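Side-chain contacts in siroheme decarboxylase (Hydrogenobacter thermophilus, PDB 4CH7), which catalyses the decarboxylation of siroheme to didecarboxysiroheme, with loss of two carbon dioxide molecules, in heme d1 biosynthesis: residues 52-57 / 314-319; 166-171 / 214-219; 173-178 / 202-207. All blocks are in the same frame, centred on the assembly; numbering follows the deposited sequence.

Contact 1. Residues 52-57 / 314-319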
loop_
_atom_site.group_PDB
_atom_site.type_symbol
_atom_site.label_atom_id
_atom_site.label_comp_id
_atom_site.label_asym_id
_atom_site.label_seq_id
_atom_site.Cartn_x
_atom_site.Cartn_y
_atom_site.Cartn_z
ATOM N N HIS A 52 3.202 11.596 -9.093
ATOM C CA HIS A 52 2.030 10.996 -9.692
ATOM C C HIS A 52 0.773 11.701 -9.222
ATOM O O HIS A 52 0.817 12.572 -8.349
ATOM C CB HIS A 52 1.972 9.517 -9.314
ATOM C CG HIS A 52 1.472 8.629 -10.411
ATOM N ND1 HIS A 52 0.309 7.901 -10.302
ATOM C CD2 HIS A 52 1.980 8.353 -11.632
ATOM C CE1 HIS A 52 0.121 7.211 -11.409
ATOM N NE2 HIS A 52 1.121 7.467 -12.238
ATOM N N ILE A 53 -0.344 11.315 -9.824
ATOM C CA ILE A 53 -1.658 11.802 -9.451
ATOM C C ILE A 53 -2.649 10.748 -9.926
ATOM O O ILE A 53 -2.686 10.410 -11.109
ATOM C CB ILE A 53 -1.939 13.189 -10.067
ATOM C CG1 ILE A 53 -3.397 13.597 -9.864
ATOM C CG2 ILE A 53 -1.550 13.229 -11.542
ATOM C CD1 ILE A 53 -3.588 15.094 -9.926
ATOM N N ALA A 54 -3.423 10.200 -8.996
ATOM C CA ALA A 54 -4.188 8.995 -9.284
ATOM C C ALA A 54 -5.300 8.775 -8.280
ATOM O O ALA A 54 -5.278 9.341 -7.186
ATOM C CB ALA A 54 -3.258 7.784 -9.302
ATOM N N PRO A 55 -6.290 7.955 -8.658
ATOM C CA PRO A 55 -7.284 7.494 -7.688
ATOM C C PRO A 55 -6.623 6.603 -6.649
ATOM O O PRO A 55 -5.672 5.891 -6.980
ATOM C CB PRO A 55 -8.233 6.651 -8.542
ATOM C CG PRO A 55 -8.086 7.191 -9.933
ATOM C CD PRO A 55 -6.637 7.570 -10.040
ATOM N N ILE A 56 -7.109 6.648 -5.414
ATOM C CA ILE A 56 -6.655 5.713 -4.391
ATOM C C ILE A 56 -7.823 4.806 -4.017
ATOM O O ILE A 56 -8.845 5.273 -3.511
ATOM C CB ILE A 56 -6.082 6.426 -3.137
ATOM C CG1 ILE A 56 -4.663 6.935 -3.399
ATOM C CG2 ILE A 56 -6.039 5.478 -1.953
ATOM C CD1 ILE A 56 -4.586 8.191 -4.235
ATOM N N TYR A 57 -7.674 3.514 -4.289
ATOM C CA TYR A 57 -8.726 2.545 -4.002
ATOM C C TYR A 57 -8.426 1.791 -2.712
ATOM O O TYR A 57 -7.263 1.527 -2.404
ATOM C CB TYR A 57 -8.879 1.560 -5.165
ATOM C CG TYR A 57 -9.501 2.163 -6.405
ATOM C CD1 TYR A 57 -10.876 2.284 -6.521
ATOM C CD2 TYR A 57 -8.714 2.606 -7.461
ATOM C CE1 TYR A 57 -11.455 2.832 -7.646
ATOM C CE2 TYR A 57 -9.286 3.158 -8.594
ATOM C CZ TYR A 57 -10.656 3.266 -8.679
ATOM O OH TYR A 57 -11.236 3.812 -9.801
ATOM N N LYS A 314 9.883 -2.780 -4.647
ATOM C CA LYS A 314 8.962 -1.774 -4.144
ATOM C C LYS A 314 8.193 -1.188 -5.314
ATOM O O LYS A 314 8.541 -0.131 -5.839
ATOM C CB LYS A 314 9.691 -0.664 -3.392
ATOM C CG LYS A 314 8.747 0.318 -2.711
ATOM C CD LYS A 314 9.486 1.512 -2.147
ATOM C CE LYS A 314 8.621 2.254 -1.141
ATOM N NZ LYS A 314 7.268 2.565 -1.675
ATOM N N VAL A 315 7.157 -1.903 -5.732
ATOM C CA VAL A 315 6.248 -1.411 -6.749
ATOM C C VAL A 315 4.887 -1.315 -6.089
ATOM O O VAL A 315 4.719 -1.738 -4.945
ATOM C CB VAL A 315 6.163 -2.380 -7.940
ATOM C CG1 VAL A 315 7.555 -2.726 -8.440
ATOM C CG2 VAL A 315 5.425 -3.648 -7.543
ATOM N N ARG A 316 3.917 -0.750 -6.793
ATOM C CA ARG A 316 2.542 -0.867 -6.345
ATOM C C ARG A 316 1.767 -1.694 -7.352
ATOM O O ARG A 316 1.931 -1.545 -8.564
ATOM C CB ARG A 316 1.892 0.495 -6.135
ATOM C CG ARG A 316 1.866 1.361 -7.366
ATOM C CD ARG A 316 1.020 2.588 -7.134
ATOM N NE ARG A 316 1.547 3.722 -7.877
ATOM C CZ ARG A 316 0.877 4.845 -8.098
ATOM N NH1 ARG A 316 -0.361 4.987 -7.642
ATOM N NH2 ARG A 316 1.448 5.821 -8.782
ATOM N N ILE A 317 0.930 -2.581 -6.832
ATOM C CA ILE A 317 0.198 -3.529 -7.652
ATOM C C ILE A 317 -0.813 -2.842 -8.561
ATOM O O ILE A 317 -1.338 -1.775 -8.237
ATOM C CB ILE A 317 -0.545 -4.546 -6.772
ATOM C CG1 ILE A 317 -1.473 -3.825 -5.790
ATOM C CG2 ILE A 317 0.446 -5.408 -6.005
ATOM C CD1 ILE A 317 -2.322 -4.756 -4.956
ATOM N N LYS A 318 -1.065 -3.455 -9.712
ATOM C CA LYS A 318 -2.182 -3.055 -10.548
ATOM C C LYS A 318 -3.328 -3.994 -10.214
ATOM O O LYS A 318 -3.153 -5.214 -10.199
ATOM C CB LYS A 318 -1.826 -3.159 -12.030
ATOM C CG LYS A 318 -0.517 -2.484 -12.401
ATOM C CD LYS A 318 -0.499 -1.023 -11.983
ATOM C CE LYS A 318 -1.435 -0.183 -12.837
ATOM N NZ LYS A 318 -1.316 1.267 -12.521
ATOM N N TYR A 319 -4.492 -3.429 -9.921
ATOM C CA TYR A 319 -5.638 -4.242 -9.543
ATOM C C TYR A 319 -6.304 -4.864 -10.764
ATOM O O TYR A 319 -6.364 -4.248 -11.828
ATOM C CB TYR A 319 -6.654 -3.416 -8.751
ATOM C CG TYR A 319 -6.129 -2.891 -7.433
ATOM C CD1 TYR A 319 -5.970 -3.733 -6.341
ATOM C CD2 TYR A 319 -5.804 -1.551 -7.278
ATOM C CE1 TYR A 319 -5.493 -3.254 -5.133
ATOM C CE2 TYR A 319 -5.327 -1.065 -6.074
ATOM C CZ TYR A 319 -5.174 -1.921 -5.007
ATOM O OH TYR A 319 -4.700 -1.445 -3.805
#
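His52 and Arg316 meet at the solvent end of this contact, Tyr57 and Tyr319 at the more enclosed one. Arg316 presents one corner of its guanidinium: NH2 sits over a face of the imidazole, 2.8 Å from His52 ND1 and 3.2 Å from His52 CG. The two planes are 77° apart, so the guanidinium stands edge-on above the ring instead of stacking on it. Arg316 CG between the backbone N and the carbonyl carbon (chi1 59°), with a bend at chi3, carries NH2 from the loop after strand 303-314 over the imidazole. At the guanidinium's edge, Arg316 NH1 comes within 4.4 Å of Ala54 CB; Arg316 is otherwise solvent-exposed. With an alanine in place of His52, the arginine would lose the ring under its NH2 and its end would probably be freer to turn.

At the inner end, Tyr319 OH lies 4.2 Å from Tyr57 O. Both tyrosines pack on Leu62, Tyr57 OH bonds to Thr179, and the Tyr319 ring meets Tyr64 edge-to-face. The chemistry is thus divided between a loosely met, largely enclosed tyrosine end and a cationic outer end, whose Arg316 side chain is about 7 Å from that of His93, the inferred active-site residue, consistent with a place near the substrate pocket.

Contact 2. Residues 166-171 / 214-219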
loop_
_atom_site.group_PDB
_atom_site.type_symbol
_atom_site.label_atom_id
_atom_site.label_comp_id
_atom_site.label_asym_id
_atom_site.label_seq_id
_atom_site.Cartn_x
_atom_site.Cartn_y
_atom_site.Cartn_z
ATOM N N THR A 166 -18.978 -5.126 -0.454
ATOM C CA THR A 166 -19.833 -5.728 -1.465
ATOM C C THR A 166 -18.949 -6.112 -2.639
ATOM O O THR A 166 -18.206 -5.274 -3.152
ATOM C CB THR A 166 -20.931 -4.763 -1.949
ATOM O OG1 THR A 166 -21.760 -4.383 -0.842
ATOM C CG2 THR A 166 -21.794 -5.430 -3.015
ATOM N N PRO A 167 -19.005 -7.391 -3.048
ATOM C CA PRO A 167 -18.230 -7.881 -4.192
ATOM C C PRO A 167 -18.428 -7.006 -5.422
ATOM O O PRO A 167 -19.564 -6.703 -5.788
ATOM C CB PRO A 167 -18.825 -9.268 -4.437
ATOM C CG PRO A 167 -19.271 -9.720 -3.083
ATOM C CD PRO A 167 -19.768 -8.471 -2.394
ATOM N N LEU A 168 -17.328 -6.598 -6.044
ATOM C CA LEU A 168 -17.400 -5.726 -7.208
ATOM C C LEU A 168 -17.890 -6.484 -8.434
ATOM O O LEU A 168 -17.494 -7.625 -8.669
ATOM C CB LEU A 168 -16.042 -5.076 -7.494
ATOM C CG LEU A 168 -15.734 -3.739 -6.813
ATOM C CD1 LEU A 168 -15.807 -3.856 -5.302
ATOM C CD2 LEU A 168 -14.373 -3.208 -7.238
ATOM N N THR A 169 -18.767 -5.848 -9.202
ATOM C CA THR A 169 -19.199 -6.401 -10.478
ATOM C C THR A 169 -18.033 -6.343 -11.454
ATOM O O THR A 169 -17.041 -5.660 -11.202
ATOM C CB THR A 169 -20.388 -5.618 -11.064
ATOM O OG1 THR A 169 -19.963 -4.307 -11.459
ATOM C CG2 THR A 169 -21.508 -5.499 -10.041
ATOM N N GLU A 170 -18.145 -7.062 -12.565
ATOM C CA GLU A 170 -17.086 -7.069 -13.566
ATOM C C GLU A 170 -16.942 -5.702 -14.233
ATOM O O GLU A 170 -15.882 -5.378 -14.765
ATOM C CB GLU A 170 -17.340 -8.157 -14.609
ATOM C CG GLU A 170 -17.435 -9.559 -14.022
ATOM C CD GLU A 170 -16.125 -10.037 -13.423
ATOM O OE1 GLU A 170 -15.061 -9.753 -14.009
ATOM O OE2 GLU A 170 -16.162 -10.704 -12.367
ATOM N N GLU A 171 -18.005 -4.904 -14.196
ATOM C CA GLU A 171 -17.948 -3.542 -14.719
ATOM C C GLU A 171 -17.116 -2.652 -13.801
ATOM O O GLU A 171 -16.268 -1.888 -14.264
ATOM C CB GLU A 171 -19.351 -2.952 -14.880
ATOM C CG GLU A 171 -19.354 -1.541 -15.457
ATOM C CD GLU A 171 -20.746 -0.972 -15.614
ATOM O OE1 GLU A 171 -21.318 -0.505 -14.608
ATOM O OE2 GLU A 171 -21.261 -0.983 -16.749
ATOM N N ARG A 214 -19.139 4.310 -0.953
ATOM C CA ARG A 214 -18.936 3.002 -0.344
ATOM C C ARG A 214 -17.530 2.858 0.232
ATOM O O ARG A 214 -17.229 1.870 0.902
ATOM C CB ARG A 214 -19.201 1.895 -1.368
ATOM C CG ARG A 214 -20.665 1.751 -1.764
ATOM C CD ARG A 214 -20.811 1.045 -3.104
ATOM N NE ARG A 214 -20.039 -0.193 -3.163
ATOM C CZ ARG A 214 -19.876 -0.921 -4.263
ATOM N NH1 ARG A 214 -20.429 -0.541 -5.404
ATOM N NH2 ARG A 214 -19.152 -2.032 -4.226
ATOM N N GLY A 215 -16.673 3.841 -0.025
ATOM C CA GLY A 215 -15.316 3.811 0.493
ATOM C C GLY A 215 -14.361 3.000 -0.363
ATOM O O GLY A 215 -13.165 2.931 -0.071
ATOM N N VAL A 216 -14.893 2.374 -1.410
ATOM C CA VAL A 216 -14.078 1.619 -2.357
ATOM C C VAL A 216 -13.080 2.562 -3.010
ATOM O O VAL A 216 -11.904 2.225 -3.188
ATOM C CB VAL A 216 -14.943 0.964 -3.445
ATOM C CG1 VAL A 216 -14.092 0.072 -4.335
ATOM C CG2 VAL A 216 -16.070 0.164 -2.816
ATOM N N LEU A 217 -13.566 3.747 -3.367
ATOM C CA LEU A 217 -12.706 4.824 -3.835
ATOM C C LEU A 217 -12.461 5.790 -2.684
ATOM O O LEU A 217 -13.391 6.439 -2.205
ATOM C CB LEU A 217 -13.347 5.564 -5.013
ATOM C CG LEU A 217 -12.546 6.724 -5.613
ATOM C CD1 LEU A 217 -11.199 6.233 -6.094
ATOM C CD2 LEU A 217 -13.306 7.391 -6.749
ATOM N N ARG A 218 -11.213 5.878 -2.235
ATOM C CA ARG A 218 -10.864 6.791 -1.152
ATOM C C ARG A 218 -10.865 8.233 -1.630
ATOM O O ARG A 218 -11.553 9.088 -1.063
ATOM C CB ARG A 218 -9.490 6.458 -0.573
ATOM C CG ARG A 218 -9.465 5.276 0.384
ATOM C CD ARG A 218 -8.086 5.132 1.005
ATOM N NE ARG A 218 -8.010 4.023 1.949
ATOM C CZ ARG A 218 -7.137 3.025 1.861
ATOM N NH1 ARG A 218 -6.257 2.995 0.871
ATOM N NH2 ARG A 218 -7.140 2.058 2.768
ATOM N N ARG A 219 -10.092 8.484 -2.683
ATOM C CA ARG A 219 -9.902 9.828 -3.205
ATOM C C ARG A 219 -9.095 9.778 -4.492
ATOM O O ARG A 219 -8.524 8.743 -4.839
ATOM C CB ARG A 219 -9.156 10.680 -2.179
ATOM C CG ARG A 219 -7.784 10.135 -1.834
ATOM C CD ARG A 219 -7.398 10.446 -0.400
ATOM N NE ARG A 219 -7.230 11.876 -0.169
ATOM C CZ ARG A 219 -6.098 12.535 -0.395
ATOM N NH1 ARG A 219 -5.037 11.892 -0.860
ATOM N NH2 ARG A 219 -6.027 13.837 -0.157
HETATM O O HOH W 1 -20.283 -4.196 -6.158
#
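Leu168 and Val216 supply the apolar part, with Leu168 CD2 at 4.4 Å from Val216 CG1, and both side chains also rest on Leu62. The other Leu168 methyl, CD1, approaches Arg214 NH2 at 4.0 Å, so the leucine fork spans a valine on one branch and a guanidinium nitrogen on the other.

Each segment holds a helix end. Gly215, at positive phi (84°), closes helix 201-213 with a Schellman motif and turns the chain towards strand 217-222 of the helix-turn-helix domain. Thr169 is the N-cap of helix 170-179; its side chain caps a backbone N, and Glu172 OE1 accepts from Thr169 N in return, as in a capping box.

Among the polar atoms, no direct hydrogen bond crosses between the two segments. Arg214 NH2 has Thr166 O at 3.5 Å, near the guanidinium plane, and Thr166 CB at 4.0 Å. One water donates to Pro167 O at 2.6 Å and accepts a weak bond from Arg214 NH2 at 3.1 Å. Arg214 NH1 is in a salt bridge with Glu172. A bend at chi3 (50°) turns the arginine's end towards residues 166-168, and the same Glu172 that takes part in the cap probably helps to fix that orientation.

Contact 3. Residues 173-178 / 202-207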
loop_
_atom_site.group_PDB
_atom_site.type_symbol
_atom_site.label_atom_id
_atom_site.label_comp_id
_atom_site.label_asym_id
_atom_site.label_seq_id
_atom_site.Cartn_x
_atom_site.Cartn_y
_atom_site.Cartn_z
ATOM N N LYS A 173 -14.883 -3.690 -11.806
ATOM C CA LYS A 173 -13.517 -4.188 -11.942
ATOM C C LYS A 173 -12.814 -3.515 -13.116
ATOM O O LYS A 173 -11.668 -3.084 -12.995
ATOM C CB LYS A 173 -13.509 -5.704 -12.134
ATOM C CG LYS A 173 -13.819 -6.505 -10.878
ATOM C CD LYS A 173 -13.572 -7.989 -11.115
ATOM C CE LYS A 173 -13.934 -8.821 -9.894
ATOM N NZ LYS A 173 -13.663 -10.274 -10.111
ATOM N N ARG A 174 -13.509 -3.434 -14.250
ATOM C CA ARG A 174 -12.982 -2.759 -15.435
ATOM C C ARG A 174 -12.749 -1.276 -15.156
ATOM O O ARG A 174 -11.736 -0.709 -15.569
ATOM C CB ARG A 174 -13.941 -2.908 -16.617
ATOM C CG ARG A 174 -14.087 -4.324 -17.152
ATOM C CD ARG A 174 -14.802 -4.325 -18.499
ATOM N NE ARG A 174 -16.088 -3.634 -18.449
ATOM C CZ ARG A 174 -17.250 -4.232 -18.200
ATOM N NH1 ARG A 174 -17.293 -5.537 -17.977
ATOM N NH2 ARG A 174 -18.372 -3.527 -18.176
ATOM N N ILE A 175 -13.699 -0.656 -14.459
ATOM C CA ILE A 175 -13.586 0.744 -14.051
ATOM C C ILE A 175 -12.312 0.969 -13.239
ATOM O O ILE A 175 -11.497 1.826 -13.579
ATOM C CB ILE A 175 -14.813 1.195 -13.229
ATOM C CG1 ILE A 175 -16.042 1.345 -14.126
ATOM C CG2 ILE A 175 -14.531 2.509 -12.519
ATOM C CD1 ILE A 175 -17.300 1.752 -13.379
ATOM N N VAL A 176 -12.149 0.193 -12.169
ATOM C CA VAL A 176 -10.936 0.236 -11.355
ATOM C C VAL A 176 -9.698 -0.058 -12.200
ATOM O O VAL A 176 -8.679 0.624 -12.079
ATOM C CB VAL A 176 -11.012 -0.760 -10.181
ATOM C CG1 VAL A 176 -9.676 -0.851 -9.466
ATOM C CG2 VAL A 176 -12.101 -0.347 -9.206
ATOM N N SER A 177 -9.806 -1.063 -13.066
ATOM C CA SER A 177 -8.701 -1.491 -13.921
ATOM C C SER A 177 -8.100 -0.363 -14.762
ATOM O O SER A 177 -6.881 -0.185 -14.793
ATOM C CB SER A 177 -9.155 -2.633 -14.833
ATOM O OG SER A 177 -8.163 -2.940 -15.794
ATOM N N ILE A 178 -8.960 0.403 -15.428
ATOM C CA ILE A 178 -8.500 1.429 -16.361
ATOM C C ILE A 178 -8.300 2.812 -15.731
ATOM O O ILE A 178 -7.648 3.673 -16.323
ATOM C CB ILE A 178 -9.449 1.575 -17.571
ATOM C CG1 ILE A 178 -10.695 2.379 -17.193
ATOM C CG2 ILE A 178 -9.831 0.209 -18.133
ATOM C CD1 ILE A 178 -11.334 3.080 -18.371
ATOM N N GLU A 202 -20.983 11.153 -17.497
ATOM C CA GLU A 202 -21.986 11.248 -16.445
ATOM C C GLU A 202 -22.221 9.890 -15.795
ATOM O O GLU A 202 -22.349 9.792 -14.574
ATOM C CB GLU A 202 -23.298 11.800 -17.010
ATOM C CG GLU A 202 -24.351 12.116 -15.954
ATOM C CD GLU A 202 -25.657 12.597 -16.550
ATOM O OE1 GLU A 202 -25.733 13.774 -16.953
ATOM O OE2 GLU A 202 -26.608 11.792 -16.616
ATOM N N GLU A 203 -22.264 8.843 -16.615
ATOM C CA GLU A 203 -22.460 7.488 -16.112
ATOM C C GLU A 203 -21.227 6.985 -15.357
ATOM O O GLU A 203 -21.357 6.302 -14.343
ATOM C CB GLU A 203 -22.835 6.541 -17.258
ATOM C CG GLU A 203 -24.250 6.761 -17.796
ATOM C CD GLU A 203 -24.498 6.062 -19.119
ATOM O OE1 GLU A 203 -23.519 5.776 -19.837
ATOM O OE2 GLU A 203 -25.677 5.810 -19.443
ATOM N N LEU A 204 -20.038 7.326 -15.850
ATOM C CA LEU A 204 -18.794 6.953 -15.175
ATOM C C LEU A 204 -18.663 7.645 -13.821
ATOM O O LEU A 204 -18.385 6.997 -12.812
ATOM C CB LEU A 204 -17.578 7.279 -16.046
ATOM C CG LEU A 204 -16.213 7.027 -15.400
ATOM C CD1 LEU A 204 -16.108 5.590 -14.922
ATOM C CD2 LEU A 204 -15.077 7.354 -16.352
ATOM N N LEU A 205 -18.857 8.962 -13.810
ATOM C CA LEU A 205 -18.768 9.753 -12.586
ATOM C C LEU A 205 -19.803 9.296 -11.561
ATOM O O LEU A 205 -19.552 9.305 -10.355
ATOM C CB LEU A 205 -18.949 11.238 -12.902
ATOM C CG LEU A 205 -17.811 11.873 -13.699
ATOM C CD1 LEU A 205 -18.164 13.283 -14.130
ATOM C CD2 LEU A 205 -16.543 11.871 -12.872
ATOM N N GLU A 206 -20.966 8.893 -12.064
ATOM C CA GLU A 206 -22.034 8.347 -11.238
ATOM C C GLU A 206 -21.543 7.114 -10.483
ATOM O O GLU A 206 -21.779 6.970 -9.281
ATOM C CB GLU A 206 -23.218 7.979 -12.132
ATOM C CG GLU A 206 -24.479 7.560 -11.401
ATOM C CD GLU A 206 -25.625 7.286 -12.355
ATOM O OE1 GLU A 206 -26.228 8.260 -12.851
ATOM O OE2 GLU A 206 -25.917 6.098 -12.609
ATOM N N LYS A 207 -20.848 6.237 -11.198
ATOM C CA LYS A 207 -20.325 5.004 -10.621
ATOM C C LYS A 207 -19.133 5.263 -9.707
ATOM O O LYS A 207 -18.976 4.604 -8.681
ATOM C CB LYS A 207 -19.942 4.030 -11.732
ATOM C CG LYS A 207 -21.132 3.564 -12.550
ATOM C CD LYS A 207 -20.705 2.982 -13.880
ATOM C CE LYS A 207 -21.921 2.685 -14.730
ATOM N NZ LYS A 207 -22.778 1.618 -14.145
#
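Two helices of the second helix-turn-helix domain, 170-179 and 201-213, face each other here, with the short helix 191-196 between them in the chain. Their backbones come nearest at Ile175 and Leu204, whose CA atoms are 8.2 Å apart, and the space between is bridged by side chains alone.

Ile175 is the projecting residue, and each of its branches has its own partner. CG1 stands beside the backbone N (chi1 -72°) and the chain extends from there, which carries CD1 to the aliphatic stem of Lys207: CD1 is 3.7 Å from Lys207 CD and 3.9 Å from Lys207 CB. The two side chains cross at about a right angle, so the isoleucine's terminal methyl meets the lysine at its CB and CD methylenes. The other branch, CG2, meets Leu204 CD1 at 4.2 Å in a purely apolar touch. Leu204 packs further on Tyr193 and Leu197, which draws helix 191-196 and the loop after it into the same core.

Lys207 bends only at its last torsion (chi4 -65°), and its NZ forms a salt bridge with Glu171 on the helix that carries Ile175. The lysine therefore works in two ways: its methylenes close the edge of the apolar core while the charge of its ammonium group is probably offset by the Glu171 carboxylate, tying helix 201-213 to the first turn of helix 170-179 by charge as well as by contact.

In the fold
Along the chain the three contacts are concentric: 173-178/202-207 falls within 166-171/214-219, and both fall within the long span closed by 52-57/314-319. Contacts 2 and 3 have centres about 10 Å apart and share helix 170-179. Contact 1 is centred about 15 Å from contact 2 and 16 Å from contact 3. Strand 53-57 pairs antiparallel with strand 217-222, where Arg218 and Arg219 both face Ile56 in a classic beta bulge, and Val176 of contact 3 packs on both tyrosines of contact 1. The two helix-turn-helix domains are thereby joined to each other and, through residues 314-319, to the barrel of the AsnC-like domains.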